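Local coordinates for protein valine-pyruvate aminotransferase (Salmonella typhimurium, PDB 3G7Q) that probably transfers the amino group of L-valine to pyruvate with the help of pyridoxal 5'-phosphate, giving 3-methyl-2-oxobutanoate and L-alanine for alanine biosynthesis, at residues I158-E163 and W343-D348; I319-R324 and D397-G402. All coordinates share one frame; numbering follows the deposited sequence.

Contact 1: I158-E163 and W343-D348; sequences IELLPE and WLWFKD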
loop_
_atom_site.group_PDB
_atom_site.type_symbol
_atom_site.label_atom_id
_atom_site.label_comp_id
_atom_site.label_asym_id
_atom_site.label_seq_id
_atom_site.Cartn_x
_atom_site.Cartn_y
_atom_site.Cartn_z
ATOM N N ILE A 158 -36.137 -7.756 4.724
ATOM C CA ILE A 158 -35.825 -8.099 6.115
ATOM C C ILE A 158 -36.655 -9.303 6.542
ATOM O O ILE A 158 -37.858 -9.316 6.363
ATOM C CB ILE A 158 -36.136 -6.942 7.037
ATOM C CG1 ILE A 158 -35.201 -5.765 6.721
ATOM C CG2 ILE A 158 -36.024 -7.362 8.524
ATOM C CD1 ILE A 158 -35.558 -4.469 7.467
ATOM N N GLU A 159 -35.995 -10.317 7.079
ATOM C CA GLU A 159 -36.655 -11.499 7.634
ATOM C C GLU A 159 -36.502 -11.425 9.150
ATOM O O GLU A 159 -35.371 -11.386 9.635
ATOM C CB GLU A 159 -35.958 -12.752 7.148
ATOM C CG GLU A 159 -36.484 -14.049 7.780
ATOM C CD GLU A 159 -35.715 -15.297 7.372
ATOM O OE1 GLU A 159 -34.520 -15.227 6.976
ATOM O OE2 GLU A 159 -36.313 -16.384 7.527
ATOM N N LEU A 160 -37.602 -11.356 9.895
ATOM C CA LEU A 160 -37.508 -11.367 11.379
ATOM C C LEU A 160 -37.258 -12.799 11.825
ATOM O O LEU A 160 -37.830 -13.732 11.255
ATOM C CB LEU A 160 -38.759 -10.790 12.017
ATOM C CG LEU A 160 -39.052 -9.320 11.675
ATOM C CD1 LEU A 160 -40.415 -8.871 12.232
ATOM C CD2 LEU A 160 -37.907 -8.412 12.177
ATOM N N LEU A 161 -36.387 -12.962 12.813
ATOM C CA LEU A 161 -36.005 -14.263 13.320
ATOM C C LEU A 161 -36.231 -14.357 14.845
ATOM O O LEU A 161 -36.449 -13.346 15.515
ATOM C CB LEU A 161 -34.548 -14.522 12.998
ATOM C CG LEU A 161 -34.215 -14.628 11.511
ATOM C CD1 LEU A 161 -32.683 -14.633 11.364
ATOM C CD2 LEU A 161 -34.902 -15.868 10.881
ATOM N N PRO A 162 -36.159 -15.582 15.390
ATOM C CA PRO A 162 -36.328 -15.697 16.835
ATOM C C PRO A 162 -35.264 -14.987 17.660
ATOM O O PRO A 162 -34.192 -14.599 17.181
ATOM C CB PRO A 162 -36.225 -17.204 17.074
ATOM C CG PRO A 162 -36.721 -17.791 15.767
ATOM C CD PRO A 162 -36.024 -16.914 14.771
ATOM N N GLU A 163 -35.564 -14.847 18.945
ATOM C CA GLU A 163 -34.693 -14.144 19.875
ATOM C C GLU A 163 -34.398 -12.708 19.461
ATOM O O GLU A 163 -33.335 -12.182 19.749
ATOM C CB GLU A 163 -33.415 -14.935 20.173
ATOM C CG GLU A 163 -33.756 -16.354 20.696
ATOM C CD GLU A 163 -32.613 -17.085 21.363
ATOM O OE1 GLU A 163 -31.564 -16.469 21.652
ATOM O OE2 GLU A 163 -32.778 -18.316 21.623
ATOM N N TRP A 343 -24.673 -5.956 14.589
ATOM C CA TRP A 343 -25.452 -4.889 13.950
ATOM C C TRP A 343 -26.757 -4.804 14.707
ATOM O O TRP A 343 -27.577 -5.764 14.708
ATOM C CB TRP A 343 -25.659 -5.229 12.495
ATOM C CG TRP A 343 -26.458 -4.289 11.649
ATOM C CD1 TRP A 343 -27.716 -4.467 11.189
ATOM C CD2 TRP A 343 -25.984 -3.067 11.058
ATOM N NE1 TRP A 343 -28.072 -3.432 10.384
ATOM C CE2 TRP A 343 -27.030 -2.557 10.279
ATOM C CE3 TRP A 343 -24.787 -2.349 11.138
ATOM C CZ2 TRP A 343 -26.924 -1.361 9.562
ATOM C CZ3 TRP A 343 -24.666 -1.169 10.413
ATOM C CH2 TRP A 343 -25.733 -0.690 9.639
ATOM N N LEU A 344 -26.948 -3.639 15.329
ATOM C CA LEU A 344 -28.084 -3.390 16.201
ATOM C C LEU A 344 -29.101 -2.505 15.512
ATOM O O LEU A 344 -28.754 -1.418 15.047
ATOM C CB LEU A 344 -27.623 -2.710 17.485
ATOM C CG LEU A 344 -26.428 -3.388 18.206
ATOM C CD1 LEU A 344 -26.031 -2.605 19.477
ATOM C CD2 LEU A 344 -26.689 -4.873 18.479
ATOM N N TRP A 345 -30.345 -2.977 15.463
ATOM C CA TRP A 345 -31.466 -2.246 14.899
ATOM C C TRP A 345 -32.425 -1.884 16.035
ATOM O O TRP A 345 -33.100 -2.755 16.564
ATOM C CB TRP A 345 -32.153 -3.066 13.817
ATOM C CG TRP A 345 -33.420 -2.487 13.263
ATOM C CD1 TRP A 345 -33.783 -1.161 13.210
ATOM C CD2 TRP A 345 -34.458 -3.213 12.583
ATOM N NE1 TRP A 345 -35.020 -1.038 12.605
ATOM C CE2 TRP A 345 -35.450 -2.279 12.209
ATOM C CE3 TRP A 345 -34.649 -4.559 12.269
ATOM C CZ2 TRP A 345 -36.616 -2.655 11.541
ATOM C CZ3 TRP A 345 -35.841 -4.933 11.614
ATOM C CH2 TRP A 345 -36.803 -3.977 11.280
ATOM N N PHE A 346 -32.453 -0.602 16.390
ATOM C CA PHE A 346 -33.291 -0.069 17.463
ATOM C C PHE A 346 -34.610 0.226 16.795
ATOM O O PHE A 346 -34.907 1.349 16.385
ATOM C CB PHE A 346 -32.621 1.152 18.100
ATOM C CG PHE A 346 -31.213 0.872 18.564
ATOM C CD1 PHE A 346 -30.966 -0.078 19.551
ATOM C CD2 PHE A 346 -30.124 1.528 17.994
ATOM C CE1 PHE A 346 -29.685 -0.333 19.971
ATOM C CE2 PHE A 346 -28.839 1.266 18.424
ATOM C CZ PHE A 346 -28.613 0.336 19.400
ATOM N N LYS A 347 -35.420 -0.821 16.644
ATOM C CA LYS A 347 -36.599 -0.712 15.760
ATOM C C LYS A 347 -37.547 0.401 16.187
ATOM O O LYS A 347 -37.916 0.492 17.338
ATOM C CB LYS A 347 -37.339 -2.054 15.607
ATOM C CG LYS A 347 -38.533 -2.005 14.626
ATOM C CD LYS A 347 -39.055 -3.401 14.209
ATOM C CE LYS A 347 -40.186 -3.275 13.158
ATOM N NZ LYS A 347 -41.371 -2.590 13.733
ATOM N N ASP A 348 -37.856 1.272 15.233
ATOM C CA ASP A 348 -38.740 2.424 15.447
ATOM C C ASP A 348 -38.203 3.430 16.494
ATOM O O ASP A 348 -38.986 4.209 17.053
ATOM C CB ASP A 348 -40.176 1.975 15.789
ATOM C CG ASP A 348 -40.766 1.064 14.733
ATOM O OD1 ASP A 348 -40.531 1.278 13.524
ATOM O OD2 ASP A 348 -41.448 0.119 15.122
#
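Ile-158 and Leu-160 both reach the six-membered ring of Trp-345, and the close contacts across the segments are these apolar ones, with 122 Å² buried in all. CG2 of Ile-158 lies 3.9 Å from CZ3 of Trp-345, and CD1 of Ile-158 is 4.0 Å from CH2 of Trp-345; both branches come from one side of the ring plane, CG2 obliquely. Leu-160 CD2, 4.1 Å from Trp-345 CZ3, comes from the other side, also obliquely, its side chain crossing that of the tryptophan at roughly a right angle. The indole spans the gap because its CG stands anti to the backbone N (chi1 173°), which sends the ring out to strand 157-161 although the CA atoms of Ile-158 and Trp-345 are 11.4 Å apart.

Around the ring, Lys-347 CB lies 3.8 Å above one face of Trp-345, off-centre, on the same side as Leu-160 and opposite Ile-158; Phe-166 and His-383 meet the indole edge-to-face.

Polar bonds lie at the periphery. NE1 of Trp-345 is hydrogen-bonded to OE1 of Gln-386, which also accepts from the backbone N of Asp-348. NZ of Lys-347 forms a salt bridge with OD2 of Asp-348 at 3.0 Å, on the syn side of the carboxylate.

In the mixed sheet, strands 165-169 and 332-334 separate the two strands. The link across them is therefore nonpolar, while the buried indole N-H is satisfied by Gln-386.

Contact 2: I319-R324 and D397-G402; sequences IAIIRR and DKIEAG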
loop_
_atom_site.group_PDB
_atom_site.type_symbol
_atom_site.label_atom_id
_atom_site.label_comp_id
_atom_site.label_asym_id
_atom_site.label_seq_id
_atom_site.Cartn_x
_atom_site.Cartn_y
_atom_site.Cartn_z
ATOM N N ILE A 319 -24.067 -11.221 23.093
ATOM C CA ILE A 319 -25.509 -11.161 22.921
ATOM C C ILE A 319 -26.203 -11.329 24.261
ATOM O O ILE A 319 -27.188 -10.654 24.549
ATOM C CB ILE A 319 -25.999 -12.204 21.898
ATOM C CG1 ILE A 319 -25.552 -11.773 20.495
ATOM C CG2 ILE A 319 -27.542 -12.337 21.943
ATOM C CD1 ILE A 319 -25.829 -12.798 19.379
ATOM N N ALA A 320 -25.707 -12.249 25.075
ATOM C CA ALA A 320 -26.311 -12.487 26.387
ATOM C C ALA A 320 -26.231 -11.215 27.256
ATOM O O ALA A 320 -27.181 -10.920 27.971
ATOM C CB ALA A 320 -25.660 -13.661 27.096
ATOM N N ILE A 321 -25.111 -10.489 27.173
ATOM C CA ILE A 321 -24.937 -9.222 27.912
ATOM C C ILE A 321 -25.980 -8.240 27.415
ATOM O O ILE A 321 -26.721 -7.658 28.207
ATOM C CB ILE A 321 -23.513 -8.638 27.767
ATOM C CG1 ILE A 321 -22.469 -9.518 28.466
ATOM C CG2 ILE A 321 -23.430 -7.211 28.361
ATOM C CD1 ILE A 321 -20.999 -9.120 28.139
ATOM N N ILE A 322 -26.079 -8.085 26.100
ATOM C CA ILE A 322 -27.059 -7.176 25.505
ATOM C C ILE A 322 -28.466 -7.490 25.994
ATOM O O ILE A 322 -29.215 -6.597 26.414
ATOM C CB ILE A 322 -27.022 -7.221 23.952
ATOM C CG1 ILE A 322 -25.695 -6.630 23.421
ATOM C CG2 ILE A 322 -28.232 -6.464 23.338
ATOM C CD1 ILE A 322 -25.496 -6.847 21.926
ATOM N N ARG A 323 -28.829 -8.763 25.947
ATOM C CA ARG A 323 -30.183 -9.166 26.337
ATOM C C ARG A 323 -30.508 -8.972 27.831
ATOM O O ARG A 323 -31.693 -8.900 28.205
ATOM C CB ARG A 323 -30.435 -10.590 25.860
ATOM C CG ARG A 323 -30.564 -10.676 24.336
ATOM C CD ARG A 323 -31.899 -10.151 23.898
ATOM N NE ARG A 323 -32.085 -10.082 22.431
ATOM C CZ ARG A 323 -32.314 -8.998 21.700
ATOM N NH1 ARG A 323 -32.425 -7.793 22.258
ATOM N NH2 ARG A 323 -32.488 -9.145 20.386
ATOM N N ARG A 324 -29.497 -8.848 28.683
ATOM C CA ARG A 324 -29.760 -8.501 30.092
ATOM C C ARG A 324 -30.256 -7.082 30.208
ATOM O O ARG A 324 -30.935 -6.752 31.167
ATOM C CB ARG A 324 -28.535 -8.685 30.954
ATOM C CG ARG A 324 -28.270 -10.164 31.225
ATOM C CD ARG A 324 -27.291 -10.404 32.328
ATOM N NE ARG A 324 -25.920 -10.256 31.913
ATOM C CZ ARG A 324 -25.085 -9.299 32.314
ATOM N NH1 ARG A 324 -25.430 -8.343 33.184
ATOM N NH2 ARG A 324 -23.854 -9.328 31.841
ATOM N N ASP A 397 -16.040 -6.677 30.366
ATOM C CA ASP A 397 -16.353 -5.633 31.323
ATOM C C ASP A 397 -16.574 -4.331 30.568
ATOM O O ASP A 397 -17.421 -3.520 30.966
ATOM C CB ASP A 397 -15.292 -5.507 32.429
ATOM C CG ASP A 397 -13.942 -5.058 31.917
ATOM O OD1 ASP A 397 -13.586 -5.372 30.767
ATOM O OD2 ASP A 397 -13.217 -4.404 32.698
ATOM N N LYS A 398 -15.811 -4.128 29.493
ATOM C CA LYS A 398 -15.958 -2.934 28.650
ATOM C C LYS A 398 -17.260 -3.017 27.856
ATOM O O LYS A 398 -17.976 -2.047 27.762
ATOM C CB LYS A 398 -14.778 -2.769 27.698
ATOM C CG LYS A 398 -13.492 -2.333 28.397
ATOM C CD LYS A 398 -13.577 -0.899 28.883
ATOM N N ILE A 399 -17.545 -4.191 27.321
ATOM C CA ILE A 399 -18.811 -4.431 26.617
ATOM C C ILE A 399 -19.981 -4.124 27.529
ATOM O O ILE A 399 -20.871 -3.342 27.165
ATOM C CB ILE A 399 -18.939 -5.873 26.111
ATOM C CG1 ILE A 399 -17.886 -6.193 25.030
ATOM C CG2 ILE A 399 -20.341 -6.118 25.554
ATOM C CD1 ILE A 399 -18.066 -5.509 23.739
ATOM N N GLU A 400 -19.962 -4.661 28.745
ATOM C CA GLU A 400 -21.087 -4.449 29.617
ATOM C C GLU A 400 -21.264 -2.988 30.016
ATOM O O GLU A 400 -22.399 -2.516 30.082
ATOM C CB GLU A 400 -20.994 -5.303 30.859
ATOM C CG GLU A 400 -22.225 -5.080 31.714
ATOM C CD GLU A 400 -22.562 -6.207 32.616
ATOM O OE1 GLU A 400 -21.885 -7.253 32.564
ATOM O OE2 GLU A 400 -23.542 -6.029 33.368
ATOM N N ALA A 401 -20.162 -2.289 30.291
ATOM C CA ALA A 401 -20.252 -0.874 30.630
ATOM C C ALA A 401 -20.844 -0.080 29.461
ATOM O O ALA A 401 -21.657 0.826 29.681
ATOM C CB ALA A 401 -18.880 -0.325 31.032
ATOM N N GLY A 402 -20.435 -0.404 28.237
ATOM C CA GLY A 402 -20.973 0.269 27.030
ATOM C C GLY A 402 -22.453 -0.011 26.818
ATOM O O GLY A 402 -23.250 0.893 26.498
#
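Glu-400 holds CG anti to its own nitrogen (chi1 -178°) and runs extended from there, carrying its carboxylate across to helix 299-325, where Arg-324, its chain bent at chi3, turns its guanidinium to meet it. The grip is end-on and twofold: NH1 of Arg-324 donates to OE2 of Glu-400 at 3.0 Å, and NH2 of Arg-324 donates to OE1 of Glu-400, also at 3.0 Å. The second bond is nearly straight (177°) and lies in the guanidinium plane. Yet both nitrogens approach from above the carboxylate plane, and the two flat groups are turned 60° against each other, so this is a twisted rather than coplanar salt bridge. OE2 has a further hydrogen-bond partner in Tyr-325 OH.

Next to the ion pair, CG2 of Ile-321 rests 3.8 Å from CA of Glu-400, covering the base of that side chain. CD1 of Ile-321 touches CG2 of Ile-399 at 4.0 Å, and Ile-399 continues to Leu-36 and Pro-394.

The segment axes approach to 9.8 Å and run in nearly the same direction, crossing at a shallow angle. Apolar contacts beside a salt bridge thus join the long helix 299-325 to the C-terminal helix 396-416 in this pyridoxal-phosphate aminotransferase fold.

Overall arrangement
From the N terminus the chain first lays down strand 157-161, then runs through much of the larger seven-stranded sheet before helix 299-325 supplies the first half of contact 2. Strand 341-345 then closes contact 1, a loop of 179 intervening residues, and helix 396-416 closes contact 2 after 72. The two loops therefore cross rather than nest. Their centres lie 18 Å apart, and they touch directly: Glu-163 O and Arg-323 NH2 are 3.2 Å apart, a probable hydrogen bond, while Leu-344 CD2 packs on Ile-322 CD1. Contact 1 bridges the first and fourth strands of the six-stranded mixed sheet, contact 2 pairs two helices, and helix 299-325 links them.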